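Local coordinates for uncharacterized protein (Tetranychus urticae, PDB 5UK3) that probably catalyses the bicarbonate-dependent breakdown of cyanate to ammonia and carbon dioxide, as a cyanase assembled from ten chains, at residues Q40-N45 with C68-I73; L33-M38 with S51-Q56. One frame throughout, in Å; residues are numbered along the deposited sequence.

Contact 1 (Q40-N45 with C68-I73); sequences QLLSVN and CDTLGI
Leu41 reaches Thr70 where the last turn of helix 35-42 faces that of helix 61-70. The touch is loose: Leu41 CD1 comes to 4.5 Å from Thr70 CG2, methyl to methyl, and the CA atoms of Leu41 and Thr70 stand 8.4 Å apart. One residue on, Leu42 points the same way but is buried. Its CG lies anti to its own carbonyl carbon (chi1 -63°), which sends the branched end across the gap until Leu42 CD2 is 3.9 Å from Thr70 OG1. A methyl makes only van der Waals packing with the hydroxyl; the polar need of OG1 is met by its bond to Arg66 O, one turn back in its own helix. Threonine suits such a place: it can return its hydroxyl to its own helix and still offer CG2 to a leucine. Ser43 then leaves the helix with positive phi, ending helix 35-42, and Val44 leads to Asn45, the N-cap position of helix 46-53. The turn between these two helices is the one expected of a helix-turn-helix fold, to which the N-terminal family of this protein belongs. Beyond the pair, the Asn45 backbone hydrogen-bonds to a second subunit, Leu42 also packs on Arg66 and Ile67 of helix 61-70, and Leu71, just past that helix, turns to Ala27 and Lys28 of helix 23-31.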
ATOM      1  N   GLN I  40      14.901  37.463  13.044  1.00 68.40           N
ATOM      2  CA  GLN I  40      15.887  38.358  13.575  1.00 71.37           C
ATOM      3  C   GLN I  40      15.294  39.297  14.586  1.00 69.54           C
ATOM      4  O   GLN I  40      15.959  39.638  15.544  1.00 72.58           O
ATOM      5  CB  GLN I  40      16.528  39.102  12.452  1.00 78.34           C
ATOM      6  CG  GLN I  40      17.891  39.680  12.693  1.00 86.08           C
ATOM      7  CD  GLN I  40      18.600  39.832  11.345  1.00 98.07           C
ATOM      8  OE1 GLN I  40      18.105  39.353  10.273  1.00 96.63           O
ATOM      9  NE2 GLN I  40      19.741  40.528  11.361  1.00106.15           N
ATOM     10  N   LEU I  41      14.072  39.752  14.366  1.00 70.20           N
ATOM     11  CA  LEU I  41      13.437  40.651  15.318  1.00 70.14           C
ATOM     12  C   LEU I  41      13.169  39.958  16.640  1.00 63.49           C
ATOM     13  O   LEU I  41      13.321  40.541  17.700  1.00 60.85           O
ATOM     14  CB  LEU I  41      12.149  41.225  14.750  1.00 77.38           C
ATOM     15  CG  LEU I  41      12.345  42.125  13.539  1.00 84.09           C
ATOM     16  CD1 LEU I  41      10.992  42.518  12.972  1.00 85.02           C
ATOM     17  CD2 LEU I  41      13.139  43.355  13.935  1.00 94.46           C
ATOM     18  N   LEU I  42      12.755  38.704  16.557  1.00 59.55           N
ATOM     19  CA  LEU I  42      12.429  37.918  17.729  1.00 59.35           C
ATOM     20  C   LEU I  42      13.586  37.156  18.370  1.00 61.90           C
ATOM     21  O   LEU I  42      13.409  36.568  19.427  1.00 60.12           O
ATOM     22  CB  LEU I  42      11.312  36.936  17.370  1.00 57.57           C
ATOM     23  CG  LEU I  42       9.992  37.646  16.967  1.00 56.51           C
ATOM     24  CD1 LEU I  42       9.060  36.757  16.197  1.00 55.67           C
ATOM     25  CD2 LEU I  42       9.263  38.153  18.179  1.00 57.72           C
ATOM     26  N   SER I  43      14.771  37.165  17.736  1.00 65.51           N
ATOM     27  CA  SER I  43      15.979  36.451  18.216  1.00 64.86           C
ATOM     28  C   SER I  43      15.788  34.944  18.375  1.00 63.76           C
ATOM     29  O   SER I  43      16.072  34.387  19.430  1.00 67.53           O
ATOM     30  CB  SER I  43      16.492  37.068  19.520  1.00 68.04           C
ATOM     31  OG  SER I  43      16.998  38.380  19.277  1.00 73.78           O
ATOM     32  N   VAL I  44      15.244  34.304  17.338  1.00 60.22           N
ATOM     33  CA  VAL I  44      14.980  32.865  17.326  1.00 57.87           C
ATOM     34  C   VAL I  44      15.384  32.255  15.980  1.00 58.18           C
ATOM     35  O   VAL I  44      15.553  32.971  14.991  1.00 56.91           O
ATOM     36  CB  VAL I  44      13.499  32.536  17.575  1.00 56.88           C
ATOM     37  CG1 VAL I  44      13.065  32.999  18.947  1.00 56.63           C
ATOM     38  CG2 VAL I  44      12.586  33.140  16.497  1.00 56.04           C
ATOM     39  N   ASN I  45      15.526  30.935  15.973  1.00 57.95           N
ATOM     40  CA  ASN I  45      15.866  30.193  14.785  1.00 59.28           C
ATOM     41  C   ASN I  45      14.789  30.386  13.716  1.00 57.21           C
ATOM     42  O   ASN I  45      13.623  30.173  13.969  1.00 57.84           O
ATOM     43  CB  ASN I  45      15.975  28.682  15.093  1.00 61.24           C
ATOM     44  CG  ASN I  45      16.446  27.875  13.910  1.00 65.45           C
ATOM     45  OD1 ASN I  45      17.385  28.266  13.174  1.00 78.29           O
ATOM     46  ND2 ASN I  45      15.801  26.780  13.673  1.00 66.83           N
ATOM     47  N   CYS I  68       2.439  37.880  17.751  1.00 58.08           N
ATOM     48  CA  CYS I  68       1.237  38.583  17.405  1.00 60.28           C
ATOM     49  C   CYS I  68       1.457  40.067  17.109  1.00 61.08           C
ATOM     50  O   CYS I  68       0.832  40.635  16.248  1.00 61.62           O
ATOM     51  CB  CYS I  68       0.184  38.370  18.502  1.00 65.10           C
ATOM     52  SG  CYS I  68      -0.384  36.651  18.612  1.00 68.03           S
ATOM     53  N   ASP I  69       2.256  40.730  17.903  1.00 63.85           N
ATOM     54  CA  ASP I  69       2.555  42.129  17.662  1.00 67.66           C
ATOM     55  C   ASP I  69       3.332  42.373  16.415  1.00 63.36           C
ATOM     56  O   ASP I  69       3.200  43.428  15.806  1.00 62.32           O
ATOM     57  CB  ASP I  69       3.493  42.545  18.824  1.00 73.72           C
ATOM     58  CG  ASP I  69       2.770  42.904  20.108  1.00 82.73           C
ATOM     59  OD1 ASP I  69       1.528  42.726  20.112  1.00 89.06           O
ATOM     60  OD2 ASP I  69       3.481  43.266  21.123  1.00 93.92           O
ATOM     61  N   THR I  70       4.265  41.480  16.150  1.00 62.60           N
ATOM     62  CA  THR I  70       5.110  41.588  14.995  1.00 64.53           C
ATOM     63  C   THR I  70       4.260  41.528  13.724  1.00 65.84           C
ATOM     64  O   THR I  70       4.460  42.336  12.804  1.00 69.10           O
ATOM     65  CB  THR I  70       6.126  40.465  15.006  1.00 64.37           C
ATOM     66  OG1 THR I  70       6.874  40.532  16.226  1.00 67.06           O
ATOM     67  CG2 THR I  70       7.065  40.575  13.815  1.00 65.56           C
ATOM     68  N   LEU I  71       3.301  40.615  13.718  1.00 65.70           N
ATOM     69  CA  LEU I  71       2.263  40.560  12.706  1.00 69.10           C
ATOM     70  C   LEU I  71       1.158  41.553  13.071  1.00 77.20           C
ATOM     71  O   LEU I  71       1.176  42.227  14.133  1.00 83.81           O
ATOM     72  CB  LEU I  71       1.697  39.168  12.654  1.00 69.81           C
ATOM     73  CG  LEU I  71       2.731  38.046  12.393  1.00 72.53           C
ATOM     74  CD1 LEU I  71       2.138  36.660  12.599  1.00 72.23           C
ATOM     75  CD2 LEU I  71       3.308  38.138  10.995  1.00 74.82           C
ATOM     76  N   GLY I  72       0.189  41.712  12.200  1.00 81.95           N
ATOM     77  CA  GLY I  72      -0.929  42.651  12.522  1.00 86.40           C
ATOM     78  C   GLY I  72      -1.794  42.280  13.708  1.00 78.90           C
ATOM     79  O   GLY I  72      -2.458  43.137  14.260  1.00 86.00           O
ATOM     80  N   ILE I  73      -1.758  41.015  14.103  1.00 74.38           N
ATOM     81  CA  ILE I  73      -2.886  40.369  14.779  1.00 77.82           C
ATOM     82  C   ILE I  73      -3.031  40.564  16.285  1.00 74.30           C
ATOM     83  O   ILE I  73      -2.120  41.038  16.955  1.00 73.44           O
ATOM     84  CB  ILE I  73      -2.923  38.848  14.514  1.00 79.51           C
ATOM     85  CG1 ILE I  73      -1.685  38.187  15.023  1.00 83.67           C
ATOM     86  CG2 ILE I  73      -3.080  38.547  13.031  1.00 80.66           C
ATOM     87  CD1 ILE I  73      -1.791  36.696  14.976  1.00 89.57           C
TER

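Contact 2 (L33-M38 with S51-Q56); sequences LTYQQM and SVLHGQ
Tyr35 and His54 both start with CG anti to their carbonyl carbons (chi1 -67° and -74°), and from these starts the phenol and the imidazole meet, their side chains crossing at about a right angle. The phenol oxygen comes to the edge of the imidazole, near its plane, with Tyr35 OH 3.2 Å from His54 CE1. No hydrogen bond joins the two; His54 ND1 is bonded to the carbonyl of Thr50. Leu53 sits at the edge of the phenol ring, where its CD1 is 4.1 Å from Tyr35 CE1. The same methyl is met tip to tip by Met38, whose chain bends at its last torsion (chi3 68°) to place CE 4.0 Å from Leu53 CD1. A flexible thioether suits this position, since its end can be turned to fit a leucine branch. Thr34 and Gln37 form a capping box that starts helix 35-42: Gln37 N gives to Thr34 OG1 over 3.1 Å, and Thr34 N gives to Gln37 OE1 from well above the amide's carbonyl plane, not on a lone pair. Gly55 closes helix 46-53 in a Schellman motif, with the positive phi glycine readily adopts. The Tyr35 ring also makes a cation-pi contact with Lys28. With an alanine at Tyr35, Leu53 CD1 and the imidazole edge would probably be left without their aromatic neighbour, and Lys28 without its ring. Glu118 of a third subunit accepts from Tyr35 N, and His54 packs on Ser110 of that subunit. The contact is thus mostly apolar around Leu53, the histidine's polar need being met by Thr50 O.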
ATOM      1  N   LEU I  33       6.597  41.065   5.456  1.00 86.51           N
ATOM      2  CA  LEU I  33       7.655  40.497   6.296  1.00 83.27           C
ATOM      3  C   LEU I  33       8.199  39.190   5.744  1.00 78.68           C
ATOM      4  O   LEU I  33       7.426  38.335   5.278  1.00 81.32           O
ATOM      5  CB  LEU I  33       7.118  40.213   7.691  1.00 84.54           C
ATOM      6  CG  LEU I  33       7.048  41.407   8.639  1.00 90.41           C
ATOM      7  CD1 LEU I  33       6.178  41.066   9.837  1.00 91.81           C
ATOM      8  CD2 LEU I  33       8.448  41.821   9.102  1.00 93.53           C
ATOM      9  N   THR I  34       9.521  39.033   5.760  1.00 71.19           N
ATOM     10  CA  THR I  34      10.119  37.761   5.405  1.00 67.64           C
ATOM     11  C   THR I  34      10.311  36.942   6.683  1.00 64.04           C
ATOM     12  O   THR I  34      10.316  37.491   7.772  1.00 59.50           O
ATOM     13  CB  THR I  34      11.470  37.924   4.708  1.00 68.35           C
ATOM     14  OG1 THR I  34      12.371  38.610   5.571  1.00 68.40           O
ATOM     15  CG2 THR I  34      11.319  38.666   3.407  1.00 69.51           C
ATOM     16  N   TYR I  35      10.394  35.614   6.539  1.00 62.31           N
ATOM     17  CA  TYR I  35      10.629  34.724   7.670  1.00 57.81           C
ATOM     18  C   TYR I  35      11.959  35.107   8.316  1.00 58.16           C
ATOM     19  O   TYR I  35      12.044  35.169   9.532  1.00 55.53           O
ATOM     20  CB  TYR I  35      10.603  33.261   7.248  1.00 57.35           C
ATOM     21  CG  TYR I  35       9.280  32.710   6.784  1.00 56.86           C
ATOM     22  CD1 TYR I  35       8.228  32.442   7.697  1.00 56.47           C
ATOM     23  CD2 TYR I  35       9.071  32.430   5.441  1.00 58.22           C
ATOM     24  CE1 TYR I  35       6.982  31.932   7.292  1.00 56.02           C
ATOM     25  CE2 TYR I  35       7.866  31.902   5.015  1.00 61.86           C
ATOM     26  CZ  TYR I  35       6.804  31.643   5.958  1.00 62.27           C
ATOM     27  OH  TYR I  35       5.628  31.067   5.463  1.00 62.43           O
ATOM     28  N   GLN I  36      12.977  35.387   7.501  1.00 61.95           N
ATOM     29  CA  GLN I  36      14.263  35.934   7.995  1.00 66.06           C
ATOM     30  C   GLN I  36      14.109  37.138   8.913  1.00 63.59           C
ATOM     31  O   GLN I  36      14.606  37.157  10.030  1.00 61.95           O
ATOM     32  CB  GLN I  36      15.102  36.366   6.793  1.00 75.22           C
ATOM     33  CG  GLN I  36      16.487  36.950   7.090  1.00 80.28           C
ATOM     34  CD  GLN I  36      17.420  35.913   7.645  1.00 84.45           C
ATOM     35  OE1 GLN I  36      18.080  35.196   6.884  1.00 90.97           O
ATOM     36  NE2 GLN I  36      17.426  35.764   8.969  1.00 87.28           N
ATOM     37  N   GLN I  37      13.387  38.148   8.434  1.00 64.74           N
ATOM     38  CA  GLN I  37      13.134  39.351   9.217  1.00 68.05           C
ATOM     39  C   GLN I  37      12.483  39.034  10.555  1.00 66.52           C
ATOM     40  O   GLN I  37      12.917  39.543  11.591  1.00 67.14           O
ATOM     41  CB  GLN I  37      12.266  40.366   8.449  1.00 73.49           C
ATOM     42  CG  GLN I  37      13.032  41.126   7.360  1.00 78.09           C
ATOM     43  CD  GLN I  37      12.133  41.763   6.294  1.00 83.69           C
ATOM     44  OE1 GLN I  37      10.887  41.739   6.384  1.00 87.27           O
ATOM     45  NE2 GLN I  37      12.762  42.325   5.268  1.00 84.43           N
ATOM     46  N   MET I  38      11.416  38.238  10.534  1.00 65.44           N
ATOM     47  CA  MET I  38      10.695  37.917  11.771  1.00 64.67           C
ATOM     48  C   MET I  38      11.631  37.281  12.796  1.00 61.31           C
ATOM     49  O   MET I  38      11.517  37.513  13.968  1.00 55.31           O
ATOM     50  CB  MET I  38       9.505  37.000  11.478  1.00 65.46           C
ATOM     51  CG  MET I  38       8.358  37.693  10.797  1.00 68.62           C
ATOM     52  SD  MET I  38       6.938  36.598  10.666  1.00 76.69           S
ATOM     53  CE  MET I  38       6.416  36.411  12.385  1.00 77.33           C
ATOM     54  N   SER I  51       8.100  26.961  11.503  1.00 49.34           N
ATOM     55  CA  SER I  51       7.325  25.793  11.827  1.00 50.58           C
ATOM     56  C   SER I  51       6.255  26.072  12.892  1.00 51.84           C
ATOM     57  O   SER I  51       5.212  25.421  12.889  1.00 50.46           O
ATOM     58  CB  SER I  51       8.200  24.640  12.270  1.00 51.72           C
ATOM     59  OG  SER I  51       8.633  24.814  13.603  1.00 52.13           O
ATOM     60  N   VAL I  52       6.505  27.018  13.783  1.00 51.76           N
ATOM     61  CA  VAL I  52       5.491  27.423  14.742  1.00 50.36           C
ATOM     62  C   VAL I  52       4.309  28.041  13.995  1.00 50.05           C
ATOM     63  O   VAL I  52       3.153  27.761  14.304  1.00 49.33           O
ATOM     64  CB  VAL I  52       6.054  28.433  15.770  1.00 49.83           C
ATOM     65  CG1 VAL I  52       4.926  29.093  16.549  1.00 51.69           C
ATOM     66  CG2 VAL I  52       6.994  27.758  16.733  1.00 51.27           C
ATOM     67  N   LEU I  53       4.611  28.963  13.088  1.00 50.93           N
ATOM     68  CA  LEU I  53       3.567  29.629  12.326  1.00 52.33           C
ATOM     69  C   LEU I  53       2.790  28.611  11.481  1.00 54.53           C
ATOM     70  O   LEU I  53       1.601  28.776  11.291  1.00 59.03           O
ATOM     71  CB  LEU I  53       4.136  30.716  11.433  1.00 51.35           C
ATOM     72  CG  LEU I  53       4.882  31.843  12.099  1.00 50.53           C
ATOM     73  CD1 LEU I  53       5.498  32.722  11.019  1.00 51.78           C
ATOM     74  CD2 LEU I  53       3.984  32.646  12.973  1.00 49.47           C
ATOM     75  N   HIS I  54       3.442  27.564  10.993  1.00 56.39           N
ATOM     76  CA  HIS I  54       2.758  26.529  10.224  1.00 58.94           C
ATOM     77  C   HIS I  54       2.041  25.479  11.102  1.00 61.48           C
ATOM     78  O   HIS I  54       1.404  24.585  10.540  1.00 66.52           O
ATOM     79  CB  HIS I  54       3.705  25.824   9.261  1.00 59.82           C
ATOM     80  CG  HIS I  54       4.066  26.642   8.091  1.00 63.18           C
ATOM     81  ND1 HIS I  54       4.736  27.838   8.195  1.00 69.22           N
ATOM     82  CD2 HIS I  54       3.863  26.443   6.778  1.00 68.12           C
ATOM     83  CE1 HIS I  54       4.925  28.352   6.995  1.00 71.03           C
ATOM     84  NE2 HIS I  54       4.410  27.516   6.113  1.00 72.10           N
ATOM     85  N   GLY I  55       2.178  25.554  12.427  1.00 59.53           N
ATOM     86  CA  GLY I  55       1.529  24.641  13.325  1.00 59.81           C
ATOM     87  C   GLY I  55       2.139  23.267  13.453  1.00 63.45           C
ATOM     88  O   GLY I  55       1.423  22.285  13.715  1.00 70.70           O
ATOM     89  N   GLN I  56       3.437  23.149  13.179  1.00 63.74           N
ATOM     90  CA  GLN I  56       4.182  21.903  13.394  1.00 62.47           C
ATOM     91  C   GLN I  56       5.077  21.993  14.617  1.00 61.12           C
ATOM     92  O   GLN I  56       5.836  21.094  14.890  1.00 61.31           O
ATOM     93  CB  GLN I  56       5.023  21.622  12.180  1.00 63.82           C
ATOM     94  CG  GLN I  56       4.197  21.240  10.974  1.00 65.95           C
ATOM     95  CD  GLN I  56       3.459  19.931  11.181  1.00 69.12           C
ATOM     96  OE1 GLN I  56       4.042  18.919  11.604  1.00 74.96           O
ATOM     97  NE2 GLN I  56       2.203  19.924  10.840  1.00 72.76           N
TER

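Contact 1 and contact 2 lie at the two ends of helix 35-42, their centres 8 Å apart, and they pair it with different helices: its C-terminal end with helix 61-70, its N-terminal end with helix 46-53. The seam between them is direct. Leu71 CD2 packs 3.8 Å from Met38 CE, and Thr70 O lies 3.7 Å from Leu33 CD1, so the stretch ending helix 61-70 lies against Leu33, just ahead of helix 35-42, and against Met38 within it. Their segments alternate along the chain, and together the two contacts tie three helices of the N-terminal helix-turn-helix family region to one another. Contact 2 is the more buried, and both carry residues that meet other subunits of the ten-chain assembly.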